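Local coordinates for galactitol 1-phosphate 5-dehydrogenase (Escherichia coli, PDB 4UEJ), which oxidises galactitol 1-phosphate to D-tagatose 6-phosphate with NAD(+) as hydride acceptor, as a homodimeric zinc-containing dehydrogenase, at residues K186-L198 / S203-M215. Sequence-based numbering, arbitrary orientation. Where two conformers were deposited one is given.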
# COMPACT_ATOMS: atom_id res chain seq x y z
N LYS A 186 2.04 20.36 -7.57
CA LYS A 186 2.15 21.57 -6.77
C LYS A 186 3.60 21.84 -6.43
O LYS A 186 4.08 22.97 -6.50
CB LYS A 186 1.32 21.46 -5.49
CG LYS A 186 1.50 22.64 -4.54
CD LYS A 186 0.64 22.48 -3.29
CE LYS A 186 0.86 23.63 -2.32
NZ LYS A 186 0.28 24.91 -2.83
N SER A 187 4.31 20.78 -6.06
CA SER A 187 5.73 20.85 -5.80
C SER A 187 6.38 19.53 -6.18
O SER A 187 5.71 18.50 -6.26
CB SER A 187 6.01 21.15 -4.33
OG SER A 187 5.58 20.06 -3.52
N VAL A 188 7.68 19.56 -6.43
CA VAL A 188 8.42 18.31 -6.61
C VAL A 188 9.68 18.37 -5.76
O VAL A 188 10.43 19.34 -5.82
CB VAL A 188 8.79 18.07 -8.08
CG1 VAL A 188 9.50 16.74 -8.23
CG2 VAL A 188 7.55 18.14 -8.95
N THR A 189 9.87 17.33 -4.96
CA THR A 189 11.04 17.19 -4.10
C THR A 189 11.83 15.98 -4.58
O THR A 189 11.23 14.96 -4.89
CB THR A 189 10.63 16.99 -2.63
OG1 THR A 189 10.03 18.20 -2.14
CG2 THR A 189 11.83 16.63 -1.77
N ALA A 190 13.15 16.08 -4.65
CA ALA A 190 13.94 14.92 -5.07
C ALA A 190 14.86 14.46 -3.94
O ALA A 190 15.47 15.27 -3.27
CB ALA A 190 14.75 15.25 -6.32
N ILE A 191 14.96 13.14 -3.75
CA ILE A 191 15.77 12.58 -2.69
C ILE A 191 16.73 11.53 -3.24
O ILE A 191 16.31 10.67 -4.00
CB ILE A 191 14.89 11.94 -1.59
CG1 ILE A 191 13.86 12.96 -1.07
CG2 ILE A 191 15.76 11.39 -0.47
CD1 ILE A 191 12.95 12.42 0.06
N ASP A 192 18.01 11.61 -2.87
CA ASP A 192 18.99 10.65 -3.37
C ASP A 192 20.19 10.55 -2.44
O ASP A 192 20.47 11.47 -1.67
CB ASP A 192 19.47 11.04 -4.78
CG ASP A 192 20.12 9.88 -5.51
OD1 ASP A 192 19.43 8.89 -5.80
OD2 ASP A 192 21.34 9.95 -5.79
N ILE A 193 20.90 9.42 -2.50
CA ILE A 193 22.07 9.18 -1.65
C ILE A 193 23.27 10.03 -2.05
O ILE A 193 24.15 10.28 -1.23
CB ILE A 193 22.51 7.69 -1.66
CG1 ILE A 193 23.20 7.33 -2.97
CG2 ILE A 193 21.32 6.77 -1.39
CD1 ILE A 193 23.99 6.04 -2.91
N SER A 194 23.32 10.46 -3.31
CA SER A 194 24.40 11.32 -3.80
C SER A 194 23.85 12.71 -4.09
O SER A 194 22.64 12.89 -4.16
CB SER A 194 25.06 10.74 -5.05
OG SER A 194 25.81 9.58 -4.74
N SER A 195 24.74 13.68 -4.29
CA SER A 195 24.31 15.08 -4.43
C SER A 195 24.41 15.63 -5.85
O SER A 195 24.00 16.76 -6.13
CB SER A 195 25.14 15.96 -3.48
OG SER A 195 26.52 15.82 -3.75
N GLU A 196 24.92 14.79 -6.73
CA GLU A 196 25.29 15.23 -8.06
C GLU A 196 24.06 15.46 -8.92
O GLU A 196 23.86 16.52 -9.52
CB GLU A 196 26.17 14.18 -8.69
CG GLU A 196 27.58 14.56 -8.57
CD GLU A 196 28.50 13.69 -9.39
OE1 GLU A 196 28.01 12.76 -10.06
OE2 GLU A 196 29.70 14.02 -9.44
N LYS A 197 23.21 14.44 -8.95
CA LYS A 197 21.99 14.45 -9.72
C LYS A 197 20.96 15.40 -9.10
O LYS A 197 19.97 15.77 -9.73
CB LYS A 197 21.45 13.03 -9.82
CG LYS A 197 22.45 12.06 -10.45
CD LYS A 197 22.39 10.66 -9.84
CE LYS A 197 23.26 9.67 -10.63
NZ LYS A 197 23.06 8.26 -10.17
N LEU A 198 21.22 15.80 -7.86
CA LEU A 198 20.28 16.65 -7.16
C LEU A 198 20.27 18.06 -7.75
O LEU A 198 19.21 18.64 -7.91
CB LEU A 198 20.59 16.68 -5.66
CG LEU A 198 20.23 15.36 -4.93
CD1 LEU A 198 20.38 15.46 -3.41
CD2 LEU A 198 18.83 14.88 -5.29
N SER A 203 17.36 21.53 -11.72
CA SER A 203 17.29 22.08 -13.07
C SER A 203 16.09 21.55 -13.84
O SER A 203 15.62 22.18 -14.78
CB SER A 203 18.58 21.78 -13.85
OG SER A 203 18.57 20.48 -14.40
N PHE A 204 15.60 20.39 -13.42
CA PHE A 204 14.43 19.76 -14.02
C PHE A 204 13.15 20.22 -13.36
O PHE A 204 12.06 19.78 -13.74
CB PHE A 204 14.54 18.24 -13.91
CG PHE A 204 15.59 17.66 -14.80
CD1 PHE A 204 15.96 18.32 -15.96
CD2 PHE A 204 16.18 16.45 -14.50
CE1 PHE A 204 16.93 17.79 -16.80
CE2 PHE A 204 17.13 15.91 -15.32
CZ PHE A 204 17.52 16.58 -16.49
N GLY A 205 13.27 21.07 -12.35
CA GLY A 205 12.10 21.60 -11.70
C GLY A 205 11.83 21.18 -10.27
O GLY A 205 10.84 21.62 -9.69
N ALA A 206 12.68 20.35 -9.67
CA ALA A 206 12.50 20.05 -8.25
C ALA A 206 12.76 21.33 -7.47
O ALA A 206 13.74 22.03 -7.73
CB ALA A 206 13.42 18.92 -7.78
N MET A 207 11.87 21.68 -6.55
CA MET A 207 12.03 22.93 -5.82
C MET A 207 12.95 22.75 -4.62
O MET A 207 13.47 23.73 -4.07
CB MET A 207 10.67 23.50 -5.41
CG MET A 207 9.69 22.49 -4.85
SD MET A 207 9.85 22.28 -3.06
CE MET A 207 9.57 23.95 -2.49
N GLN A 208 13.15 21.50 -4.22
CA GLN A 208 14.15 21.18 -3.20
C GLN A 208 14.62 19.74 -3.32
O GLN A 208 13.93 18.90 -3.91
CB GLN A 208 13.59 21.43 -1.82
CG GLN A 208 12.48 20.47 -1.46
CD GLN A 208 11.76 20.88 -0.20
OE1 GLN A 208 12.23 21.74 0.55
NE2 GLN A 208 10.60 20.27 0.03
N THR A 209 15.80 19.48 -2.75
CA THR A 209 16.42 18.16 -2.76
C THR A 209 16.97 17.80 -1.39
O THR A 209 17.50 18.66 -0.67
CB THR A 209 17.57 18.08 -3.78
OG1 THR A 209 18.57 19.06 -3.48
CG2 THR A 209 17.06 18.31 -5.20
N PHE A 210 16.83 16.54 -1.01
CA PHE A 210 17.42 16.02 0.21
C PHE A 210 18.45 14.95 -0.11
O PHE A 210 18.16 13.98 -0.83
CB PHE A 210 16.34 15.41 1.13
CG PHE A 210 15.19 16.34 1.44
CD1 PHE A 210 15.38 17.71 1.56
CD2 PHE A 210 13.92 15.83 1.64
CE1 PHE A 210 14.32 18.55 1.85
CE2 PHE A 210 12.85 16.66 1.94
CZ PHE A 210 13.05 18.03 2.04
N ASN A 211 19.66 15.13 0.41
CA ASN A 211 20.69 14.11 0.34
C ASN A 211 20.52 13.14 1.50
O ASN A 211 20.76 13.51 2.65
CB ASN A 211 22.08 14.76 0.40
CG ASN A 211 23.20 13.78 0.13
OD1 ASN A 211 23.21 12.66 0.64
ND2 ASN A 211 24.17 14.21 -0.67
N SER A 212 20.10 11.91 1.22
CA SER A 212 19.71 11.02 2.31
C SER A 212 20.92 10.45 3.06
O SER A 212 20.77 9.78 4.08
CB SER A 212 18.84 9.88 1.77
OG SER A 212 19.56 9.07 0.87
N SER A 213 22.12 10.73 2.55
CA SER A 213 23.33 10.32 3.26
C SER A 213 23.74 11.41 4.24
O SER A 213 24.66 11.23 5.04
CB SER A 213 24.46 10.04 2.26
OG SER A 213 24.95 11.23 1.67
N GLU A 214 23.05 12.54 4.18
CA GLU A 214 23.38 13.70 5.01
C GLU A 214 22.22 14.14 5.89
O GLU A 214 22.43 14.81 6.89
CB GLU A 214 23.83 14.86 4.13
CG GLU A 214 25.11 14.58 3.37
CD GLU A 214 25.47 15.70 2.42
OE1 GLU A 214 24.68 16.66 2.31
OE2 GLU A 214 26.54 15.61 1.78
N MET A 215 21.00 13.78 5.50
CA MET A 215 19.82 14.08 6.29
C MET A 215 19.13 12.81 6.73
O MET A 215 19.01 11.86 5.97
CB MET A 215 18.83 14.94 5.51
CG MET A 215 19.40 16.19 4.90
SD MET A 215 18.14 17.10 3.98
CE MET A 215 16.96 17.43 5.29
O HOH W 1 8.62 21.86 -7.86
O HOH W 2 27.09 13.72 -2.04
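Ala190 and Phe210 are joined backbone to backbone where strands 187-192 and 208-211 run side by side, their directions 19° apart. With helix 196-203 between them they form a beta-alpha-beta unit of the Rossmann-type domain, in which 208-211 is the outermost strand of a parallel sheet. Five main-chain bonds define the pairing: Met207 N to Val188 O, Ala190 N to Gln208 O, Phe210 N to Ala190 O (2.9 Å), Asp192 N to Phe210 O, and Ser212 N to Asp192 O.

Apolar packing differs between the two faces. On one, Thr189 CG2 sits over the Phe210 ring, a CH-pi contact 4.2 Å from the centroid, while Ile191 CD1 meets the ring edge at CD2 (3.9 Å). Phe210 also touches Met220 and Val223 of helix 217-223. On the other face, the Leu198 side chain returns from the helix to lay CD2 against Thr209 CB (3.8 Å).

Among polar side chains, Gln208 NE2 donates to Thr189 OG1 (3.1 Å), which lies in the amide plane. Asp192 closes an Asx turn through OD2 and Ser194 N; its OD1 accepts from Ala169 N. Asn211 makes a second Asx turn, its OD1 accepting from Ser213 N at 2.9 Å. With CG anti to the backbone N (chi1 -172°), the amide reaches the 193-195 turn. A leucine here would probably leave Ser213 N without its side-chain acceptor and water 2 without its amide donor. That water accepts from Asn211 ND2 at 3.3 Å and hydrogen-bonds Ser195 OG at 2.8 Å.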